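Local coordinates for protein putative RnfG subunit of electron transport complex (Thermotoga maritima, PDB 3DCZ) that is probably the FMN-carrying RnfG subunit of a membrane-bound Rnf complex that couples electron transfer to the translocation of ions across the membrane, at residues 100-104 / 194-199; 89-94 / 190-194; 23-27 / 117-121. The contacts are given in a common frame with arbitrary orientation. Numbering follows the deposited sequence.

Contact 1. Residues 100-104 / 194-199; sequences VVACF and ALNLMY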
ATOM      1  N   VAL A 100      -0.457   2.599   7.799  1.00 14.92           N
ATOM      2  CA  VAL A 100      -0.859   2.476   6.400  1.00 13.90           C
ATOM      3  C   VAL A 100      -0.638   1.000   5.965  1.00 15.14           C
ATOM      4  O   VAL A 100       0.493   0.500   6.092  1.00 16.60           O
ATOM      5  CB  VAL A 100       0.015   3.349   5.459  1.00 17.47           C
ATOM      6  CG1 VAL A 100      -0.501   3.222   4.008  1.00 18.90           C
ATOM      7  CG2 VAL A 100       0.020   4.812   5.906  1.00 23.35           C
ATOM      8  N   VAL A 101      -1.687   0.338   5.459  1.00 13.89           N
ATOM      9  CA  VAL A 101      -1.615  -1.058   4.972  1.00 13.28           C
ATOM     10  C   VAL A 101      -1.622  -0.955   3.449  1.00 13.32           C
ATOM     11  O   VAL A 101      -2.345  -0.129   2.880  1.00 13.10           O
ATOM     12  CB  VAL A 101      -2.843  -1.902   5.467  1.00 12.43           C
ATOM     13  CG1 VAL A 101      -2.773  -3.313   4.902  1.00 15.25           C
ATOM     14  CG2 VAL A 101      -2.869  -1.880   7.035  1.00 14.58           C
ATOM     15  N   ALA A 102      -0.804  -1.736   2.784  1.00 14.17           N
ATOM     16  CA  ALA A 102      -0.723  -1.687   1.329  1.00 12.88           C
ATOM     17  C   ALA A 102      -0.426  -3.050   0.756  1.00 15.03           C
ATOM     18  O   ALA A 102       0.218  -3.859   1.401  1.00 13.73           O
ATOM     19  CB  ALA A 102       0.312  -0.669   0.862  1.00 14.44           C
ATOM     20  N   CYS A 103      -0.895  -3.266  -0.464  1.00 13.28           N
ATOM     21  CA  CYS A 103      -0.683  -4.495  -1.207  1.00 13.69           C
ATOM     22  C   CYS A 103       0.084  -4.147  -2.487  1.00 14.28           C
ATOM     23  O   CYS A 103      -0.309  -3.275  -3.265  1.00 13.45           O
ATOM     24  CB  CYS A 103      -2.025  -5.154  -1.611  1.00 15.10           C
ATOM     25  SG  CYS A 103      -1.779  -6.557  -2.737  1.00 15.49           S
ATOM     26  N   PHE A 104       1.205  -4.844  -2.678  1.00 12.98           N
ATOM     27  CA  PHE A 104       2.035  -4.734  -3.858  1.00 15.01           C
ATOM     28  C   PHE A 104       1.984  -6.078  -4.568  1.00 15.57           C
ATOM     29  O   PHE A 104       2.024  -7.125  -3.942  1.00 15.73           O
ATOM     30  CB  PHE A 104       3.494  -4.432  -3.495  1.00 15.57           C
ATOM     31  CG  PHE A 104       3.686  -3.092  -2.859  1.00 14.04           C
ATOM     32  CD1 PHE A 104       3.492  -2.895  -1.488  1.00 15.12           C
ATOM     33  CD2 PHE A 104       4.093  -2.013  -3.625  1.00 14.32           C
ATOM     34  CE1 PHE A 104       3.627  -1.625  -0.912  1.00 17.35           C
ATOM     35  CE2 PHE A 104       4.291  -0.741  -3.021  1.00 14.67           C
ATOM     36  CZ  PHE A 104       4.044  -0.562  -1.655  1.00 13.96           C
ATOM     37  N   ALA A 194       5.363   6.551   3.701  1.00 14.32           N
ATOM     38  CA  ALA A 194       5.169   5.167   4.153  1.00 14.52           C
ATOM     39  C   ALA A 194       5.152   4.167   2.972  1.00 13.29           C
ATOM     40  O   ALA A 194       5.839   3.132   2.978  1.00 14.75           O
ATOM     41  CB  ALA A 194       3.883   5.061   4.986  1.00 13.42           C
ATOM     42  N   LEU A 195       4.388   4.502   1.944  1.00 14.05           N
ATOM     43  CA  LEU A 195       4.279   3.663   0.737  1.00 14.15           C
ATOM     44  C   LEU A 195       5.652   3.497   0.062  1.00 14.25           C
ATOM     45  O   LEU A 195       6.050   2.390  -0.319  1.00 14.31           O
ATOM     46  CB  LEU A 195       3.256   4.277  -0.232  1.00 15.40           C
ATOM     47  CG  LEU A 195       1.815   4.128   0.248  1.00 13.85           C
ATOM     48  CD1 LEU A 195       0.887   4.938  -0.676  1.00 13.93           C
ATOM     49  CD2 LEU A 195       1.376   2.628   0.328  1.00 16.03           C
ATOM     50  N   ASN A 196       6.382   4.601  -0.066  1.00 14.18           N
ATOM     51  CA  ASN A 196       7.691   4.552  -0.652  1.00 12.12           C
ATOM     52  C   ASN A 196       8.655   3.667   0.155  1.00 12.28           C
ATOM     53  O   ASN A 196       9.487   2.956  -0.396  1.00 14.29           O
ATOM     54  CB  ASN A 196       8.261   5.956  -0.784  1.00 12.58           C
ATOM     55  CG  ASN A 196       7.713   6.718  -1.969  1.00 13.39           C
ATOM     56  OD1 ASN A 196       7.355   6.118  -3.001  1.00 17.39           O
ATOM     57  ND2 ASN A 196       7.702   8.040  -1.857  1.00 15.71           N
ATOM     58  N   LEU A 197       8.568   3.729   1.479  1.00 13.91           N
ATOM     59  CA  LEU A 197       9.396   2.871   2.310  1.00 14.09           C
ATOM     60  C   LEU A 197       9.063   1.400   2.176  1.00 13.27           C
ATOM     61  O   LEU A 197       9.961   0.540   2.176  1.00 14.61           O
ATOM     62  CB  LEU A 197       9.326   3.315   3.778  1.00 15.44           C
ATOM     63  CG  LEU A 197       9.967   4.669   4.090  1.00 14.93           C
ATOM     64  CD1 LEU A 197       9.708   5.006   5.556  1.00 19.62           C
ATOM     65  CD2 LEU A 197      11.438   4.597   3.745  1.00 16.88           C
HETATM   66  N   MSE A 198       7.770   1.082   2.121  1.00 14.63           N
HETATM   67  CA  MSE A 198       7.353  -0.299   1.955  1.00 12.94           C
HETATM   68  C   MSE A 198       7.882  -0.866   0.635  1.00 13.84           C
HETATM   69  O   MSE A 198       8.347  -1.994   0.571  1.00 15.24           O
HETATM   70  CB  MSE A 198       5.819  -0.383   2.030  1.00 13.60           C
HETATM   71  CG  MSE A 198       5.302  -0.387   3.441  1.00 15.73           C
HETATM   72 SE   MSE A 198       3.315  -0.514   3.392  0.75 16.85          SE
HETATM   73  CE  MSE A 198       3.400   1.158   3.626  1.00 11.54           C
ATOM     74  N   TYR A 199       7.828  -0.045  -0.411  1.00 14.07           N
ATOM     75  CA  TYR A 199       8.390  -0.436  -1.710  1.00 14.84           C
ATOM     76  C   TYR A 199       9.899  -0.667  -1.617  1.00 13.62           C
ATOM     77  O   TYR A 199      10.408  -1.682  -2.112  1.00 15.18           O
ATOM     78  CB  TYR A 199       8.045   0.600  -2.757  1.00 15.56           C
ATOM     79  CG  TYR A 199       8.651   0.322  -4.109  1.00 14.92           C
ATOM     80  CD1 TYR A 199       8.146  -0.696  -4.946  1.00 15.51           C
ATOM     81  CD2 TYR A 199       9.717   1.088  -4.580  1.00 15.29           C
ATOM     82  CE1 TYR A 199       8.722  -0.931  -6.201  1.00 17.70           C
ATOM     83  CE2 TYR A 199      10.283   0.838  -5.825  1.00 14.23           C
ATOM     84  CZ  TYR A 199       9.772  -0.165  -6.625  1.00 15.19           C
ATOM     85  OH  TYR A 199      10.330  -0.360  -7.895  1.00 20.60           O
TER
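The ring of Phe104 overlaps the last turn of segment 194-199 and meets three of its residues. Its CE1 lies 3.9 Å from CB of Met198, and its CE2 lies 4.0 Å from CB of Tyr199. Its CZ approaches the backbone O of Leu195 at 3.8 Å. That carbonyl is already used within the helix, where it accepts a hydrogen bond from Tyr199 N (3.0 Å). Phe104 buries the most surface here, followed by selenomethionine Met198. The selenomethionine side chain extends to the strand: its SE is 3.9 Å from CB of Ala102, and its CE is 3.9 Å from O of Val100. Ala102 is small enough to let Leu195 in as well, with Ala102 CB 3.5 Å from Leu195 CD2. At the start of the strand, Val100 CG2 packs on Ala194 CB at 4.0 Å.

This is the packing of helix 188-206 on one face of the five-stranded antiparallel sheet. Both segments belong to the FMN-binding family region. The short segments cross at -47°, and their axes come within 9.4 Å. Strand residues alternate: Val100, Ala102 and Phe104 point toward the helix, while Val101 and Cys103 point away. Val101 packs on Ala27 and Cys103 on Leu32, on the other side of the sheet. Helix 146-151 adds Leu149, which touches both Phe104 and Tyr199.

No hydrogen bond crosses between the two segments. The contact is apolar and almost wholly buried, so it holds strand and helix together by close fit and exclusion of water, in the middle of the core.

Contact 2. Residues 89-94 / 190-194; sequences GYAPGF and AVVTA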
ATOM      1  N   GLY A  89       3.045   0.277   7.242  1.00 15.08           N
ATOM      2  CA  GLY A  89       4.050   1.275   7.416  1.00 14.00           C
ATOM      3  C   GLY A  89       3.597   2.488   8.182  1.00 14.65           C
ATOM      4  O   GLY A  89       2.390   2.719   8.389  1.00 15.20           O
ATOM      5  N   TYR A  90       4.593   3.230   8.620  1.00 13.58           N
ATOM      6  CA  TYR A  90       4.427   4.427   9.418  1.00 11.55           C
ATOM      7  C   TYR A  90       5.374   5.525   8.924  1.00 11.58           C
ATOM      8  O   TYR A  90       6.509   5.249   8.571  1.00 13.82           O
ATOM      9  CB  TYR A  90       4.805   4.125  10.877  1.00 13.15           C
ATOM     10  CG  TYR A  90       4.908   5.353  11.761  1.00 11.87           C
ATOM     11  CD1 TYR A  90       3.780   5.941  12.338  1.00 15.69           C
ATOM     12  CD2 TYR A  90       6.147   5.964  11.976  1.00 12.99           C
ATOM     13  CE1 TYR A  90       3.916   7.076  13.123  1.00 15.62           C
ATOM     14  CE2 TYR A  90       6.275   7.080  12.760  1.00 14.62           C
ATOM     15  CZ  TYR A  90       5.168   7.635  13.317  1.00 13.11           C
ATOM     16  OH  TYR A  90       5.386   8.777  14.083  1.00 17.84           O
ATOM     17  N   ALA A  91       4.934   6.768   8.966  1.00 13.71           N
ATOM     18  CA  ALA A  91       5.810   7.915   8.825  1.00 13.51           C
ATOM     19  C   ALA A  91       5.382   8.986   9.808  1.00 14.36           C
ATOM     20  O   ALA A  91       4.205   9.093  10.131  1.00 18.56           O
ATOM     21  CB  ALA A  91       5.787   8.462   7.364  1.00 16.18           C
ATOM     22  N   PRO A  92       6.352   9.763  10.300  1.00 17.05           N
ATOM     23  CA  PRO A  92       5.991  10.918  11.167  1.00 23.13           C
ATOM     24  C   PRO A  92       4.962  11.840  10.471  1.00 24.67           C
ATOM     25  O   PRO A  92       5.051  12.076   9.286  1.00 27.74           O
ATOM     26  CB  PRO A  92       7.320  11.625  11.397  1.00 25.00           C
ATOM     27  CG  PRO A  92       8.389  10.633  11.097  1.00 22.74           C
ATOM     28  CD  PRO A  92       7.802   9.643  10.092  1.00 18.29           C
ATOM     29  N   GLY A  93       3.965  12.316  11.206  1.00 29.51           N
ATOM     30  CA  GLY A  93       2.792  12.972  10.602  1.00 30.69           C
ATOM     31  C   GLY A  93       1.587  12.091  10.909  1.00 34.15           C
ATOM     32  O   GLY A  93       0.449  12.554  10.907  1.00 37.43           O
ATOM     33  N   PHE A  94       1.843  10.815  11.183  1.00 33.84           N
ATOM     34  CA  PHE A  94       0.834   9.928  11.730  1.00 35.32           C
ATOM     35  C   PHE A  94       0.751  10.102  13.239  1.00 38.19           C
ATOM     36  O   PHE A  94       0.952  11.209  13.744  1.00 43.00           O
ATOM     37  CB  PHE A  94       1.148   8.494  11.370  1.00 36.88           C
ATOM     38  CG  PHE A  94       1.070   8.226   9.904  1.00 31.86           C
ATOM     39  CD1 PHE A  94       0.468   9.132   9.036  1.00 30.06           C
ATOM     40  CD2 PHE A  94       1.580   7.057   9.391  1.00 38.13           C
ATOM     41  CE1 PHE A  94       0.394   8.849   7.696  1.00 28.19           C
ATOM     42  CE2 PHE A  94       1.529   6.809   8.048  1.00 31.50           C
ATOM     43  CZ  PHE A  94       0.942   7.714   7.212  1.00 30.22           C
ATOM     44  N   ALA A 190       2.750  12.031   4.289  1.00 14.87           N
ATOM     45  CA  ALA A 190       3.164  10.986   5.215  1.00 15.74           C
ATOM     46  C   ALA A 190       2.744   9.626   4.676  1.00 13.88           C
ATOM     47  O   ALA A 190       3.473   8.641   4.767  1.00 13.61           O
ATOM     48  CB  ALA A 190       2.570  11.231   6.638  1.00 17.29           C
ATOM     49  N   VAL A 191       1.556   9.566   4.091  1.00 13.33           N
ATOM     50  CA  VAL A 191       1.090   8.309   3.446  1.00 13.61           C
ATOM     51  C   VAL A 191       2.019   7.901   2.296  1.00 14.79           C
ATOM     52  O   VAL A 191       2.446   6.751   2.206  1.00 14.69           O
ATOM     53  CB  VAL A 191      -0.353   8.411   2.943  1.00 14.85           C
ATOM     54  CG1 VAL A 191      -0.808   7.082   2.239  1.00 17.75           C
ATOM     55  CG2 VAL A 191      -1.292   8.763   4.099  1.00 17.51           C
ATOM     56  N   VAL A 192       2.311   8.839   1.404  1.00 16.19           N
ATOM     57  CA  VAL A 192       3.249   8.599   0.313  1.00 14.90           C
ATOM     58  C   VAL A 192       4.612   8.121   0.833  1.00 12.83           C
ATOM     59  O   VAL A 192       5.217   7.194   0.296  1.00 14.16           O
ATOM     60  CB  VAL A 192       3.361   9.870  -0.555  1.00 18.47           C
ATOM     61  CG1 VAL A 192       4.667   9.927  -1.379  1.00 17.44           C
ATOM     62  CG2 VAL A 192       2.128   9.981  -1.438  1.00 14.68           C
ATOM     63  N   THR A 193       5.100   8.739   1.911  1.00 14.20           N
ATOM     64  CA  THR A 193       6.403   8.352   2.460  1.00 13.73           C
ATOM     65  C   THR A 193       6.382   6.902   2.920  1.00 13.24           C
ATOM     66  O   THR A 193       7.285   6.113   2.586  1.00 15.09           O
ATOM     67  CB  THR A 193       6.804   9.289   3.604  1.00 15.16           C
ATOM     68  OG1 THR A 193       7.029  10.611   3.065  1.00 15.83           O
ATOM     69  CG2 THR A 193       8.093   8.827   4.284  1.00 15.97           C
ATOM     70  N   ALA A 194       5.363   6.551   3.701  1.00 14.32           N
ATOM     71  CA  ALA A 194       5.169   5.167   4.153  1.00 14.52           C
ATOM     72  C   ALA A 194       5.152   4.167   2.972  1.00 13.29           C
ATOM     73  O   ALA A 194       5.839   3.132   2.978  1.00 14.75           O
ATOM     74  CB  ALA A 194       3.883   5.061   4.986  1.00 13.42           C
TER
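Ala190, Phe94 and Ala194 have the most surface covered in this contact. Ala190 lies in the first turns of helix 188-206 and faces the bend that follows strand 83-90. Its CB is 3.4 Å from CE1 of Phe94, 3.7 Å from O of Pro92 and 4.3 Å from CB of Ala91. The bend is a type II beta turn from Ala91 to Phe94, closed by a hydrogen bond from Phe94 N to Ala91 O (3.1 Å). Gly93 has the positive phi this turn needs, and a CB there would also crowd Ala190.

Phe94 swings its ring back along the helix. Beyond Ala190, its CZ sits 4.0 Å from CG2 of Val191, and its CE2 reaches CB of Ala194 at 4.2 Å. The ring also rests on Val100 of the neighbouring strand. Ala194, one turn after Ala190, packs where the strand ends. Its CB is 4.1 Å from Gly89 C, and the CA atoms of Gly89 and Ala194 are 5.2 Å apart. So close an approach relies on small residues on both sides.

The unmodelled threonine Thr185 is predicted to carry FMN through a phosphoryl link, which is absent from this structure. Thr185 comes just before this helix in the chain, so the contact probably borders the flavin attachment region.

Alanine and glycine bring the backbones close, and one phenylalanine fills the remaining gap. With no hydrogen bond between the segments, the cohesion comes from van der Waals contact.

Contact 3. Residues 23-27 / 117-121; sequences AKLSA and RVIDY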
ATOM      1  N   ALA A  23     -10.009  -4.301  12.549  1.00 18.12           N
ATOM      2  CA  ALA A  23      -9.510  -3.238  11.647  1.00 18.60           C
ATOM      3  C   ALA A  23      -8.365  -3.723  10.757  1.00 18.51           C
ATOM      4  O   ALA A  23      -8.337  -3.492   9.543  1.00 18.04           O
ATOM      5  CB  ALA A  23      -9.052  -2.023  12.432  1.00 20.78           C
ATOM      6  N   LYS A  24      -7.392  -4.389  11.360  1.00 17.41           N
ATOM      7  CA  LYS A  24      -6.237  -4.863  10.586  1.00 17.02           C
ATOM      8  C   LYS A  24      -6.660  -5.884   9.520  1.00 15.25           C
ATOM      9  O   LYS A  24      -6.303  -5.770   8.339  1.00 15.87           O
ATOM     10  CB  LYS A  24      -5.178  -5.467  11.510  1.00 16.84           C
ATOM     11  CG  LYS A  24      -3.938  -5.898  10.775  1.00 18.91           C
ATOM     12  CD  LYS A  24      -2.839  -6.383  11.705  1.00 18.87           C
ATOM     13  CE  LYS A  24      -1.682  -6.943  10.902  1.00 23.32           C
ATOM     14  NZ  LYS A  24      -0.561  -7.374  11.818  1.00 18.41           N
ATOM     15  N   LEU A  25      -7.416  -6.899   9.946  1.00 16.35           N
ATOM     16  CA  LEU A  25      -7.882  -7.921   9.027  1.00 17.11           C
ATOM     17  C   LEU A  25      -8.752  -7.315   7.926  1.00 18.78           C
ATOM     18  O   LEU A  25      -8.635  -7.679   6.751  1.00 16.23           O
ATOM     19  CB  LEU A  25      -8.620  -9.043   9.782  1.00 19.15           C
ATOM     20  CG  LEU A  25      -9.053 -10.223   8.937  1.00 25.16           C
ATOM     21  CD1 LEU A  25      -7.861 -10.892   8.254  1.00 21.70           C
ATOM     22  CD2 LEU A  25      -9.791 -11.248   9.847  1.00 23.10           C
ATOM     23  N   SER A  26      -9.602  -6.369   8.291  1.00 17.38           N
ATOM     24  CA  SER A  26     -10.445  -5.678   7.316  0.50 16.08           C
ATOM     25  C   SER A  26      -9.583  -4.953   6.267  1.00 16.68           C
ATOM     26  O   SER A  26      -9.853  -5.003   5.059  1.00 16.08           O
ATOM     27  CB  SER A  26     -11.349  -4.681   8.038  0.50 17.70           C
ATOM     28  OG  SER A  26     -12.025  -3.846   7.119  0.50 18.46           O
ATOM     29  N   ALA A  27      -8.536  -4.270   6.731  1.00 15.51           N
ATOM     30  CA  ALA A  27      -7.603  -3.569   5.842  1.00 14.67           C
ATOM     31  C   ALA A  27      -6.876  -4.506   4.900  1.00 14.18           C
ATOM     32  O   ALA A  27      -6.690  -4.193   3.717  1.00 14.04           O
ATOM     33  CB  ALA A  27      -6.584  -2.706   6.642  1.00 14.90           C
ATOM     34  N   ARG A 117      -4.855   1.095   2.393  1.00 13.27           N
ATOM     35  CA  ARG A 117      -5.874   1.451   3.389  0.50 15.16           C
ATOM     36  C   ARG A 117      -5.158   2.056   4.580  1.00 16.09           C
ATOM     37  O   ARG A 117      -4.316   1.395   5.178  1.00 15.71           O
ATOM     38  CB  ARG A 117      -6.655   0.212   3.832  0.50 16.49           C
ATOM     39  CG  ARG A 117      -7.621   0.457   4.994  0.50 19.18           C
ATOM     40  CD  ARG A 117      -8.905   1.103   4.530  0.50 27.01           C
ATOM     41  NE  ARG A 117      -9.990   0.116   4.445  0.50 23.51           N
ATOM     42  CZ  ARG A 117     -11.019   0.176   3.605  0.50 27.28           C
ATOM     43  NH1 ARG A 117     -11.131   1.160   2.708  0.50 26.49           N
ATOM     44  NH2 ARG A 117     -11.932  -0.794   3.639  0.50 20.70           N
ATOM     45  N   VAL A 118      -5.517   3.280   4.929  1.00 16.12           N
ATOM     46  CA  VAL A 118      -4.934   3.968   6.063  1.00 16.60           C
ATOM     47  C   VAL A 118      -5.849   3.671   7.231  1.00 20.06           C
ATOM     48  O   VAL A 118      -7.069   3.912   7.146  1.00 20.25           O
ATOM     49  CB  VAL A 118      -4.841   5.511   5.775  1.00 17.32           C
ATOM     50  CG1 VAL A 118      -4.166   6.200   6.925  1.00 22.53           C
ATOM     51  CG2 VAL A 118      -4.066   5.767   4.483  1.00 19.93           C
ATOM     52  N   ILE A 119      -5.293   3.131   8.317  1.00 17.16           N
ATOM     53  CA  ILE A 119      -6.073   2.849   9.533  1.00 17.33           C
ATOM     54  C   ILE A 119      -5.728   3.896  10.580  1.00 17.08           C
ATOM     55  O   ILE A 119      -4.589   4.068  10.968  1.00 19.23           O
ATOM     56  CB  ILE A 119      -5.795   1.456  10.151  1.00 18.38           C
ATOM     57  CG1 ILE A 119      -5.981   0.325   9.145  1.00 22.19           C
ATOM     58  CG2 ILE A 119      -6.752   1.206  11.292  1.00 17.18           C
ATOM     59  CD1 ILE A 119      -5.345  -0.958   9.611  1.00 19.32           C
ATOM     60  N   ASP A 120      -6.732   4.641  11.015  1.00 20.88           N
ATOM     61  CA  ASP A 120      -6.520   5.630  12.049  1.00 23.97           C
ATOM     62  C   ASP A 120      -7.127   5.104  13.319  1.00 25.80           C
ATOM     63  O   ASP A 120      -8.346   5.078  13.464  1.00 26.68           O
ATOM     64  CB  ASP A 120      -7.173   6.946  11.649  1.00 24.00           C
ATOM     65  CG  ASP A 120      -7.037   8.004  12.708  1.00 28.79           C
ATOM     66  OD1 ASP A 120      -6.558   7.692  13.830  1.00 30.85           O
ATOM     67  OD2 ASP A 120      -7.427   9.155  12.420  1.00 39.18           O
ATOM     68  N   TYR A 121      -6.262   4.662  14.223  1.00 28.87           N
ATOM     69  CA  TYR A 121      -6.712   4.040  15.461  1.00 31.41           C
ATOM     70  C   TYR A 121      -7.101   5.093  16.511  1.00 36.17           C
ATOM     71  O   TYR A 121      -7.801   4.772  17.482  1.00 38.30           O
ATOM     72  CB  TYR A 121      -5.622   3.119  16.003  1.00 29.72           C
ATOM     73  CG  TYR A 121      -5.527   1.790  15.277  1.00 24.69           C
ATOM     74  CD1 TYR A 121      -6.446   0.796  15.537  1.00 19.67           C
ATOM     75  CD2 TYR A 121      -4.517   1.537  14.367  1.00 24.56           C
ATOM     76  CE1 TYR A 121      -6.382  -0.437  14.914  1.00 21.18           C
ATOM     77  CE2 TYR A 121      -4.434   0.292  13.709  1.00 20.62           C
ATOM     78  CZ  TYR A 121      -5.382  -0.692  14.000  1.00 23.14           C
ATOM     79  OH  TYR A 121      -5.343  -1.947  13.402  1.00 22.40           O
TER
HETATM   80  O   HOH W   1      -6.670  -4.107  14.418  1.00 22.57           O
HETATM   81  O   HOH W   2     -10.970  -1.595   6.157  1.00 30.01           O
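Strand 110-120 is an outermost strand of the five-stranded antiparallel sheet, and helix 22-31 lies along it, on one face of the sheet. The short segments run nearly antiparallel, at 170°, with axes 9.4 Å apart.

Arg117 comes first. Its CG lies 3.7 Å from CB of Ala27, where the backbones are closest: the CA atoms of Arg117 and Ala27 are 5.8 Å apart. The rest of the side chain extends across the helix, roughly perpendicular to its axis. Its guanidinium makes a cation-pi interaction with Phe30 of the same helix. Arg117 NE also donates to a water at 2.6 Å, and that water is hydrogen-bonded to Ser26 OG at 2.7 Å. Both Arg117 and Ser26 have a second deposited conformer.

Val118 points away from this helix, and its N is hydrogen-bonded to Gln138 OE1. Ile119 points toward the helix and is the central apolar residue of the contact. Its CD1 lies 3.7 Å from CB of Ala27 and 3.9 Å from O of Ala23, while its CG2 is 4.1 Å from CB of Ala23. Ile119 and Ala27 both also touch Val101 of the neighbouring strand 98-107, so the helix covers two strands.

Tyr121 then reaches back over the start of the helix, and its CE1 is 4.0 Å from CB of Ala23. There a second water joins the segments: it is hydrogen-bonded to Tyr121 OH at 2.7 Å and accepts from Lys24 N at 3.2 Å.

In the fold
All three contacts rest on the same antiparallel sheet, on neighbouring strands 83-90, 98-107 and 110-120. Contacts 1 and 2 lie 9 Å apart between centres. They share helix 188-206 and Ala194, and Val100 O probably accepts a hydrogen bond from Gly89 N. Contact 3 lies on the other face, about 13 Å from contact 1 and 14 Å from contact 2. Strand 98-107 serves both faces: its Val101 side chain packs on Ala27 and Ile119. In sequence, the first segments come as 23-27, 89-94 and 100-104, and the partners as 117-121, 190-194 and 194-199. Every pair of contacts therefore crosses. An N-terminal and a C-terminal helix clamp the sheet between them.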